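Local coordinates for CRISPR-associated protein CasA/Cse1 (Thermus thermophilus, PDB 4AN8) that belongs to the Cascade ribonucleoprotein complex of type I-E CRISPR immunity, which probably uses CRISPR RNA to target invading nucleic acids, at residues A[94-108]-A[215-227]. Residues are numbered along the deposited sequence; the frame is centred on the assembly and turned at random. Where two conformers were deposited one is given.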
ATOM      1  N   TYR A  94       1.587 -27.622  -7.637  1.00 23.56           N
ATOM      2  CA  TYR A  94       1.641 -26.394  -8.416  1.00 23.56           C
ATOM      3  C   TYR A  94       3.074 -25.902  -8.606  1.00 23.56           C
ATOM      4  O   TYR A  94       3.488 -25.613  -9.722  1.00 23.56           O
ATOM      5  CB  TYR A  94       0.770 -25.319  -7.770  1.00 23.99           C
ATOM      6  CG  TYR A  94       0.610 -24.087  -8.624  1.00 23.99           C
ATOM      7  CD1 TYR A  94       1.522 -23.035  -8.533  1.00 23.99           C
ATOM      8  CD2 TYR A  94      -0.443 -23.978  -9.525  1.00 23.99           C
ATOM      9  CE1 TYR A  94       1.396 -21.917  -9.307  1.00 23.99           C
ATOM     10  CE2 TYR A  94      -0.587 -22.845 -10.302  1.00 23.99           C
ATOM     11  CZ  TYR A  94       0.343 -21.812 -10.185  1.00 23.99           C
ATOM     12  OH  TYR A  94       0.223 -20.682 -10.960  1.00 23.99           O
ATOM     13  N   LEU A  95       3.854 -25.851  -7.530  1.00 29.96           N
ATOM     14  CA  LEU A  95       5.243 -25.395  -7.628  1.00 29.96           C
ATOM     15  C   LEU A  95       6.142 -26.301  -8.504  1.00 29.96           C
ATOM     16  O   LEU A  95       7.047 -25.831  -9.210  1.00 29.96           O
ATOM     17  CB  LEU A  95       5.841 -25.243  -6.224  1.00 29.45           C
ATOM     18  CG  LEU A  95       5.276 -24.072  -5.404  1.00 29.45           C
ATOM     19  CD1 LEU A  95       5.989 -23.939  -4.076  1.00 29.45           C
ATOM     20  CD2 LEU A  95       5.356 -22.752  -6.194  1.00 29.45           C
ATOM     21  N   ASN A  96       5.897 -27.606  -8.451  1.00 32.88           N
ATOM     22  CA  ASN A  96       6.632 -28.546  -9.289  1.00 32.88           C
ATOM     23  C   ASN A  96       6.262 -28.372 -10.746  1.00 32.88           C
ATOM     24  O   ASN A  96       7.126 -28.387 -11.613  1.00 32.88           O
ATOM     25  CB  ASN A  96       6.393 -29.984  -8.833  1.00 53.78           C
ATOM     26  CG  ASN A  96       7.009 -30.266  -7.479  1.00 53.78           C
ATOM     27  OD1 ASN A  96       8.050 -29.706  -7.130  1.00 53.78           O
ATOM     28  ND2 ASN A  96       6.366 -31.126  -6.703  1.00 53.78           N
ATOM     29  N   ARG A  97       4.978 -28.176 -11.015  1.00 25.25           N
ATOM     30  CA  ARG A  97       4.526 -27.921 -12.386  1.00 25.25           C
ATOM     31  C   ARG A  97       5.091 -26.626 -13.012  1.00 25.25           C
ATOM     32  O   ARG A  97       5.381 -26.596 -14.201  1.00 25.25           O
ATOM     33  CB  ARG A  97       2.997 -27.910 -12.457  1.00 44.01           C
ATOM     34  CG  ARG A  97       2.458 -27.560 -13.850  1.00 44.01           C
ATOM     35  CD  ARG A  97       0.934 -27.483 -13.871  1.00 44.01           C
ATOM     36  NE  ARG A  97       0.349 -28.813 -13.745  1.00 44.01           N
ATOM     37  CZ  ARG A  97      -0.901 -29.047 -13.366  1.00 44.01           C
ATOM     38  NH1 ARG A  97      -1.694 -28.024 -13.070  1.00 44.01           N
ATOM     39  NH2 ARG A  97      -1.353 -30.300 -13.287  1.00 44.01           N
ATOM     40  N   PHE A  98       5.233 -25.552 -12.222  1.00 24.39           N
ATOM     41  CA  PHE A  98       5.685 -24.274 -12.792  1.00 24.39           C
ATOM     42  C   PHE A  98       7.116 -23.892 -12.439  1.00 24.39           C
ATOM     43  O   PHE A  98       7.608 -22.847 -12.843  1.00 24.39           O
ATOM     44  CB  PHE A  98       4.671 -23.151 -12.507  1.00 20.31           C
ATOM     45  CG  PHE A  98       3.358 -23.359 -13.211  1.00 20.31           C
ATOM     46  CD1 PHE A  98       3.237 -23.080 -14.567  1.00 20.31           C
ATOM     47  CD2 PHE A  98       2.274 -23.895 -12.539  1.00 20.31           C
ATOM     48  CE1 PHE A  98       2.039 -23.306 -15.241  1.00 20.31           C
ATOM     49  CE2 PHE A  98       1.088 -24.124 -13.186  1.00 20.31           C
ATOM     50  CZ  PHE A  98       0.969 -23.828 -14.552  1.00 20.31           C
ATOM     51  N   ARG A  99       7.786 -24.784 -11.728  1.00 27.89           N
ATOM     52  CA  ARG A  99       9.167 -24.565 -11.315  0.50 27.89           C
ATOM     53  C   ARG A  99      10.058 -23.990 -12.422  1.00 27.89           C
ATOM     54  O   ARG A  99      10.859 -23.092 -12.184  1.00 27.89           O
ATOM     55  CB  ARG A  99       9.775 -25.867 -10.797  0.50 29.01           C
ATOM     56  CG  ARG A  99      11.252 -25.737 -10.497  0.50 29.01           C
ATOM     57  CD  ARG A  99      11.850 -27.017  -9.962  0.50 29.01           C
ATOM     58  NE  ARG A  99      13.304 -26.957 -10.033  0.50 29.01           N
ATOM     59  CZ  ARG A  99      14.069 -26.463  -9.069  0.50 29.01           C
ATOM     60  NH1 ARG A  99      13.509 -25.997  -7.963  0.50 29.01           N
ATOM     61  NH2 ARG A  99      15.387 -26.440  -9.207  0.50 29.01           N
ATOM     62  N   ASP A 100       9.926 -24.497 -13.636  1.00 24.52           N
ATOM     63  CA  ASP A 100      10.813 -24.020 -14.698  1.00 24.52           C
ATOM     64  C   ASP A 100      10.505 -22.595 -15.156  1.00 24.52           C
ATOM     65  O   ASP A 100      11.237 -22.045 -15.987  1.00 24.52           O
ATOM     66  CB  ASP A 100      10.838 -24.994 -15.873  1.00 55.74           C
ATOM     67  CG  ASP A 100      11.511 -26.308 -15.513  1.00 55.74           C
ATOM     68  OD1 ASP A 100      12.571 -26.272 -14.850  1.00 55.74           O
ATOM     69  OD2 ASP A 100      10.969 -27.378 -15.875  1.00 55.74           O
ATOM     70  N   ARG A 101       9.453 -21.995 -14.600  1.00 20.97           N
ATOM     71  CA  ARG A 101       9.148 -20.589 -14.881  1.00 20.97           C
ATOM     72  C   ARG A 101       9.623 -19.626 -13.763  1.00 20.97           C
ATOM     73  O   ARG A 101       9.431 -18.410 -13.857  1.00 20.97           O
ATOM     74  CB  ARG A 101       7.653 -20.394 -15.174  1.00 24.27           C
ATOM     75  CG  ARG A 101       7.134 -21.118 -16.445  1.00 24.27           C
ATOM     76  CD  ARG A 101       7.704 -20.555 -17.742  1.00 24.27           C
ATOM     77  NE  ARG A 101       7.311 -19.161 -17.959  1.00 24.27           N
ATOM     78  CZ  ARG A 101       6.223 -18.764 -18.620  1.00 24.27           C
ATOM     79  NH1 ARG A 101       5.399 -19.656 -19.158  1.00 24.27           N
ATOM     80  NH2 ARG A 101       5.963 -17.462 -18.756  1.00 24.27           N
ATOM     81  N   PHE A 102      10.274 -20.163 -12.736  1.00 23.88           N
ATOM     82  CA  PHE A 102      10.657 -19.349 -11.579  1.00 23.88           C
ATOM     83  C   PHE A 102      12.142 -19.124 -11.446  1.00 23.88           C
ATOM     84  O   PHE A 102      12.613 -18.665 -10.408  1.00 23.88           O
ATOM     85  CB  PHE A 102      10.114 -19.954 -10.286  1.00 19.61           C
ATOM     86  CG  PHE A 102       8.675 -19.615 -10.017  1.00 19.61           C
ATOM     87  CD1 PHE A 102       7.662 -20.392 -10.551  1.00 19.61           C
ATOM     88  CD2 PHE A 102       8.341 -18.490  -9.254  1.00 19.61           C
ATOM     89  CE1 PHE A 102       6.350 -20.093 -10.297  1.00 19.61           C
ATOM     90  CE2 PHE A 102       7.031 -18.166  -9.001  1.00 19.61           C
ATOM     91  CZ  PHE A 102       6.027 -18.970  -9.511  1.00 19.61           C
ATOM     92  N   PHE A 103      12.886 -19.437 -12.497  1.00 20.36           N
ATOM     93  CA  PHE A 103      14.301 -19.080 -12.530  1.00 20.36           C
ATOM     94  C   PHE A 103      14.456 -17.600 -12.859  1.00 20.36           C
ATOM     95  O   PHE A 103      13.834 -17.075 -13.795  1.00 20.36           O
ATOM     96  CB  PHE A 103      15.095 -19.929 -13.536  1.00 24.15           C
ATOM     97  CG  PHE A 103      15.299 -21.369 -13.116  1.00 24.15           C
ATOM     98  CD1 PHE A 103      16.361 -21.725 -12.314  1.00 24.15           C
ATOM     99  CD2 PHE A 103      14.440 -22.369 -13.561  1.00 24.15           C
ATOM    100  CE1 PHE A 103      16.566 -23.053 -11.936  1.00 24.15           C
ATOM    101  CE2 PHE A 103      14.642 -23.706 -13.182  1.00 24.15           C
ATOM    102  CZ  PHE A 103      15.709 -24.036 -12.376  1.00 24.15           C
ATOM    103  N   LEU A 104      15.301 -16.934 -12.075  1.00 27.34           N
ATOM    104  CA  LEU A 104      15.597 -15.527 -12.287  1.00 27.34           C
ATOM    105  C   LEU A 104      16.368 -15.322 -13.598  1.00 27.34           C
ATOM    106  O   LEU A 104      16.197 -14.308 -14.267  1.00 27.34           O
ATOM    107  CB  LEU A 104      16.409 -14.981 -11.108  1.00 18.67           C
ATOM    108  CG  LEU A 104      16.553 -13.463 -11.047  1.00 18.67           C
ATOM    109  CD1 LEU A 104      15.145 -12.775 -11.028  1.00 18.67           C
ATOM    110  CD2 LEU A 104      17.444 -13.021  -9.881  1.00 18.67           C
ATOM    111  N   PHE A 105      17.243 -16.270 -13.931  1.00 23.39           N
ATOM    112  CA  PHE A 105      17.967 -16.280 -15.218  1.00 23.39           C
ATOM    113  C   PHE A 105      17.660 -17.588 -15.949  1.00 23.39           C
ATOM    114  O   PHE A 105      17.726 -18.681 -15.365  1.00 23.39           O
ATOM    115  CB  PHE A 105      19.482 -16.135 -15.022  1.00 19.94           C
ATOM    116  CG  PHE A 105      19.866 -14.963 -14.173  1.00 19.94           C
ATOM    117  CD1 PHE A 105      20.036 -13.709 -14.735  1.00 19.94           C
ATOM    118  CD2 PHE A 105      20.040 -15.119 -12.801  1.00 19.94           C
ATOM    119  CE1 PHE A 105      20.380 -12.610 -13.942  1.00 19.94           C
ATOM    120  CE2 PHE A 105      20.398 -14.025 -11.979  1.00 19.94           C
ATOM    121  CZ  PHE A 105      20.554 -12.771 -12.541  1.00 19.94           C
ATOM    122  N   HIS A 106      17.302 -17.466 -17.222  1.00 28.90           N
ATOM    123  CA  HIS A 106      16.796 -18.593 -17.983  1.00 28.90           C
ATOM    124  C   HIS A 106      16.879 -18.249 -19.455  1.00 28.90           C
ATOM    125  O   HIS A 106      16.550 -17.132 -19.849  1.00 28.90           O
ATOM    126  CB  HIS A 106      15.352 -18.867 -17.588  1.00 30.84           C
ATOM    127  CG  HIS A 106      14.865 -20.218 -17.989  1.00 30.84           C
ATOM    128  ND1 HIS A 106      14.395 -20.494 -19.256  1.00 30.84           N
ATOM    129  CD2 HIS A 106      14.787 -21.380 -17.295  1.00 30.84           C
ATOM    130  CE1 HIS A 106      14.037 -21.766 -19.323  1.00 30.84           C
ATOM    131  NE2 HIS A 106      14.267 -22.326 -18.146  1.00 30.84           N
ATOM    132  N   PRO A 107      17.311 -19.204 -20.287  1.00 31.71           N
ATOM    133  CA  PRO A 107      17.471 -18.858 -21.709  1.00 31.71           C
ATOM    134  C   PRO A 107      16.142 -18.617 -22.430  1.00 31.71           C
ATOM    135  O   PRO A 107      16.152 -17.920 -23.434  1.00 31.71           O
ATOM    136  CB  PRO A 107      18.187 -20.082 -22.292  1.00 41.39           C
ATOM    137  CG  PRO A 107      17.805 -21.204 -21.392  1.00 41.39           C
ATOM    138  CD  PRO A 107      17.653 -20.610 -20.008  1.00 41.39           C
ATOM    139  N   GLU A 108      15.035 -19.151 -21.910  1.00 33.71           N
ATOM    140  CA  GLU A 108      13.743 -19.102 -22.591  1.00 33.71           C
ATOM    141  C   GLU A 108      12.646 -18.349 -21.838  1.00 33.71           C
ATOM    142  O   GLU A 108      11.803 -17.680 -22.457  1.00 33.71           O
ATOM    143  CB  GLU A 108      13.245 -20.522 -22.888  1.00100.06           C
ATOM    144  CG  GLU A 108      14.027 -21.255 -23.963  1.00100.06           C
ATOM    145  CD  GLU A 108      13.858 -20.627 -25.333  1.00100.06           C
ATOM    146  OE1 GLU A 108      12.702 -20.355 -25.726  1.00100.06           O
ATOM    147  OE2 GLU A 108      14.883 -20.397 -26.014  1.00100.06           O
ATOM    148  N   ASP A 215      -8.411 -15.937 -15.495  1.00 32.12           N
ATOM    149  CA  ASP A 215      -7.306 -15.302 -14.827  1.00 32.12           C
ATOM    150  C   ASP A 215      -6.130 -16.241 -14.960  1.00 32.12           C
ATOM    151  O   ASP A 215      -6.307 -17.442 -15.134  1.00 32.12           O
ATOM    152  CB  ASP A 215      -7.651 -15.047 -13.356  1.00 27.37           C
ATOM    153  CG  ASP A 215      -6.562 -14.271 -12.619  1.00 27.37           C
ATOM    154  OD1 ASP A 215      -5.908 -13.418 -13.235  1.00 27.37           O
ATOM    155  OD2 ASP A 215      -6.358 -14.522 -11.420  1.00 27.37           O
ATOM    156  N   ALA A 216      -4.931 -15.685 -14.899  1.00 20.46           N
ATOM    157  CA  ALA A 216      -3.720 -16.477 -14.939  1.00 20.46           C
ATOM    158  C   ALA A 216      -2.586 -15.535 -14.577  1.00 20.46           C
ATOM    159  O   ALA A 216      -2.561 -14.394 -15.032  1.00 20.46           O
ATOM    160  CB  ALA A 216      -3.502 -17.065 -16.363  1.00 19.12           C
ATOM    161  N   PRO A 217      -1.668 -15.999 -13.738  1.00 23.65           N
ATOM    162  CA  PRO A 217      -0.473 -15.209 -13.447  1.00 23.65           C
ATOM    163  C   PRO A 217       0.490 -15.291 -14.635  1.00 23.65           C
ATOM    164  O   PRO A 217       0.324 -16.159 -15.516  1.00 23.65           O
ATOM    165  CB  PRO A 217       0.126 -15.909 -12.218  1.00 22.51           C
ATOM    166  CG  PRO A 217      -0.369 -17.359 -12.332  1.00 22.51           C
ATOM    167  CD  PRO A 217      -1.745 -17.256 -12.963  1.00 22.51           C
ATOM    168  N   ILE A 218       1.478 -14.399 -14.649  1.00 23.77           N
ATOM    169  CA  ILE A 218       2.385 -14.275 -15.767  1.00 23.77           C
ATOM    170  C   ILE A 218       3.066 -15.600 -16.122  1.00 23.77           C
ATOM    171  O   ILE A 218       3.358 -15.843 -17.295  1.00 23.77           O
ATOM    172  CB  ILE A 218       3.461 -13.189 -15.502  1.00 17.32           C
ATOM    173  CG1 ILE A 218       4.217 -12.832 -16.804  1.00 17.32           C
ATOM    174  CG2 ILE A 218       4.440 -13.636 -14.376  1.00 17.32           C
ATOM    175  CD1 ILE A 218       3.340 -12.174 -17.873  1.00 17.32           C
ATOM    176  N   TRP A 219       3.308 -16.467 -15.135  1.00 24.18           N
ATOM    177  CA  TRP A 219       4.024 -17.713 -15.410  1.00 24.18           C
ATOM    178  C   TRP A 219       3.152 -18.838 -15.998  1.00 24.18           C
ATOM    179  O   TRP A 219       3.682 -19.877 -16.390  1.00 24.18           O
ATOM    180  CB  TRP A 219       4.766 -18.212 -14.164  1.00 19.67           C
ATOM    181  CG  TRP A 219       3.859 -18.414 -12.994  1.00 19.67           C
ATOM    182  CD1 TRP A 219       3.070 -19.502 -12.754  1.00 19.67           C
ATOM    183  CD2 TRP A 219       3.623 -17.507 -11.915  1.00 19.67           C
ATOM    184  NE1 TRP A 219       2.340 -19.321 -11.603  1.00 19.67           N
ATOM    185  CE2 TRP A 219       2.679 -18.110 -11.055  1.00 19.67           C
ATOM    186  CE3 TRP A 219       4.103 -16.241 -11.592  1.00 19.67           C
ATOM    187  CZ2 TRP A 219       2.228 -17.500  -9.892  1.00 19.67           C
ATOM    188  CZ3 TRP A 219       3.640 -15.628 -10.410  1.00 19.67           C
ATOM    189  CH2 TRP A 219       2.720 -16.258  -9.592  1.00 19.67           C
ATOM    190  N   GLU A 220       1.839 -18.622 -16.072  1.00 25.07           N
ATOM    191  CA  GLU A 220       0.908 -19.596 -16.637  1.00 25.07           C
ATOM    192  C   GLU A 220       0.608 -19.343 -18.124  1.00 25.07           C
ATOM    193  O   GLU A 220      -0.135 -20.096 -18.750  1.00 25.07           O
ATOM    194  CB  GLU A 220      -0.417 -19.636 -15.848  1.00 23.49           C
ATOM    195  CG  GLU A 220      -0.382 -20.439 -14.534  1.00 23.49           C
ATOM    196  CD  GLU A 220      -1.767 -20.633 -13.948  1.00 23.49           C
ATOM    197  OE1 GLU A 220      -2.728 -20.720 -14.740  1.00 23.49           O
ATOM    198  OE2 GLU A 220      -1.917 -20.694 -12.703  1.00 23.49           O
ATOM    199  N   VAL A 221       1.173 -18.271 -18.669  1.00 22.32           N
ATOM    200  CA  VAL A 221       1.025 -17.939 -20.074  1.00 22.32           C
ATOM    201  C   VAL A 221       2.428 -17.950 -20.709  1.00 22.32           C
ATOM    202  O   VAL A 221       3.435 -17.997 -20.001  1.00 22.32           O
ATOM    203  CB  VAL A 221       0.287 -16.582 -20.281  1.00 30.80           C
ATOM    204  CG1 VAL A 221      -1.079 -16.607 -19.621  1.00 30.80           C
ATOM    205  CG2 VAL A 221       1.089 -15.416 -19.743  1.00 30.80           C
ATOM    206  N   PRO A 222       2.496 -17.961 -22.046  1.00 28.64           N
ATOM    207  CA  PRO A 222       3.806 -18.121 -22.683  1.00 28.64           C
ATOM    208  C   PRO A 222       4.709 -16.923 -22.402  1.00 28.64           C
ATOM    209  O   PRO A 222       4.208 -15.805 -22.224  1.00 28.64           O
ATOM    210  CB  PRO A 222       3.465 -18.189 -24.180  1.00 28.34           C
ATOM    211  CG  PRO A 222       2.038 -18.565 -24.243  1.00 28.34           C
ATOM    212  CD  PRO A 222       1.392 -17.958 -23.026  1.00 28.34           C
ATOM    213  N   PRO A 223       6.027 -17.155 -22.347  1.00 27.04           N
ATOM    214  CA  PRO A 223       6.972 -16.072 -22.050  1.00 27.04           C
ATOM    215  C   PRO A 223       6.836 -14.960 -23.071  1.00 27.04           C
ATOM    216  O   PRO A 223       6.444 -15.197 -24.205  1.00 27.04           O
ATOM    217  CB  PRO A 223       8.347 -16.744 -22.154  1.00 26.85           C
ATOM    218  CG  PRO A 223       8.103 -18.100 -22.738  1.00 26.85           C
ATOM    219  CD  PRO A 223       6.687 -18.465 -22.459  1.00 26.85           C
ATOM    220  N   LEU A 224       7.122 -13.739 -22.662  1.00 28.90           N
ATOM    221  CA  LEU A 224       6.923 -12.605 -23.541  1.00 28.90           C
ATOM    222  C   LEU A 224       8.175 -12.430 -24.343  1.00 28.90           C
ATOM    223  O   LEU A 224       9.262 -12.688 -23.833  1.00 28.90           O
ATOM    224  CB  LEU A 224       6.635 -11.345 -22.719  1.00 37.82           C
ATOM    225  CG  LEU A 224       5.363 -11.391 -21.862  1.00 37.82           C
ATOM    226  CD1 LEU A 224       5.303 -10.193 -20.905  1.00 37.82           C
ATOM    227  CD2 LEU A 224       4.127 -11.449 -22.736  1.00 37.82           C
ATOM    228  N   ARG A 225       8.030 -11.988 -25.589  1.00 26.46           N
ATOM    229  CA  ARG A 225       9.188 -11.745 -26.457  1.00 26.46           C
ATOM    230  C   ARG A 225       9.240 -10.279 -26.865  1.00 26.46           C
ATOM    231  O   ARG A 225       8.213  -9.585 -26.860  1.00 26.46           O
ATOM    232  CB  ARG A 225       9.113 -12.644 -27.677  1.00 50.19           C
ATOM    233  CG  ARG A 225       9.109 -14.123 -27.330  1.00 50.19           C
ATOM    234  CD  ARG A 225      10.488 -14.556 -26.851  1.00 50.19           C
ATOM    235  NE  ARG A 225      10.569 -15.996 -26.623  1.00 50.19           N
ATOM    236  CZ  ARG A 225      10.892 -16.555 -25.456  1.00 50.19           C
ATOM    237  NH1 ARG A 225      11.174 -15.791 -24.405  1.00 50.19           N
ATOM    238  NH2 ARG A 225      10.935 -17.881 -25.345  1.00 50.19           N
ATOM    239  N   LEU A 226      10.422  -9.792 -27.210  1.00 21.72           N
ATOM    240  CA  LEU A 226      10.561  -8.386 -27.558  1.00 21.72           C
ATOM    241  C   LEU A 226       9.620  -7.987 -28.699  1.00 21.72           C
ATOM    242  O   LEU A 226       8.985  -6.907 -28.662  1.00 21.72           O
ATOM    243  CB  LEU A 226      12.013  -8.067 -27.930  1.00 26.02           C
ATOM    244  CG  LEU A 226      12.202  -6.591 -28.312  1.00 26.02           C
ATOM    245  CD1 LEU A 226      11.577  -5.638 -27.250  1.00 26.02           C
ATOM    246  CD2 LEU A 226      13.657  -6.281 -28.525  1.00 26.02           C
ATOM    247  N   GLY A 227       9.504  -8.872 -29.701  1.00 25.32           N
ATOM    248  CA  GLY A 227       8.661  -8.622 -30.851  1.00 25.32           C
ATOM    249  C   GLY A 227       7.205  -8.410 -30.495  1.00 25.32           C
ATOM    250  O   GLY A 227       6.469  -7.760 -31.243  1.00 25.32           O
TER
HETATM  251  O   HOH W   1       4.699 -14.852 -19.588  1.00 54.65           O
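An aromatic cluster of Tyr-94, Phe-98, Phe-102 and Trp-219 fastens helix 88-98 and the chain that follows it to the loop 215-225 of the Cse1 fold. Trp-219 is its centre. With CG between the backbone N and the carbonyl carbon (chi1 57°), its indole reaches in among the other three rings. Phe-102 brings CZ over the middle of one indole face, 3.7 Å from Trp-219 CD2, while Pro-217 of the same loop lies against the opposite face. Toward Phe-98 the indole turns its edge, in an offset edge-to-face pair with planes 60° apart.

The buried Tyr-94 hydroxyl is held between two partners: Trp-219 NE1 donates to Tyr-94 OH at 2.6 Å, close to the indole plane, and the hydroxyl in turn donates to Glu-220 OE2 on its anti lone pair. The other carboxylate oxygen, OE1, makes a salt bridge with Arg-66 of helix 50-67, so this acid ties a third element to the cluster.

Farther along, Arg-101, bent at chi2 and chi3, curls its guanidinium around to the loop backbone. NH1 and NH2 both grip Val-221 O, at 2.7 Å from NH1, with the oxygen in the guanidinium plane; Trp-219 O lies over one face and Pro-223 CD over the other. A water takes a weak bond from Arg-101 NH2 and sits 2.8 Å from both Ile-218 O and Pro-222 O.

At the solvent-exposed Glu-108 the grip is reversed: Arg-225 sends NH1 and NH2 to the backbone Glu-108 O, while NH2 also forms a salt bridge, 3.1 Å long, with Glu-108 OE1, less certain because that side chain is poorly ordered.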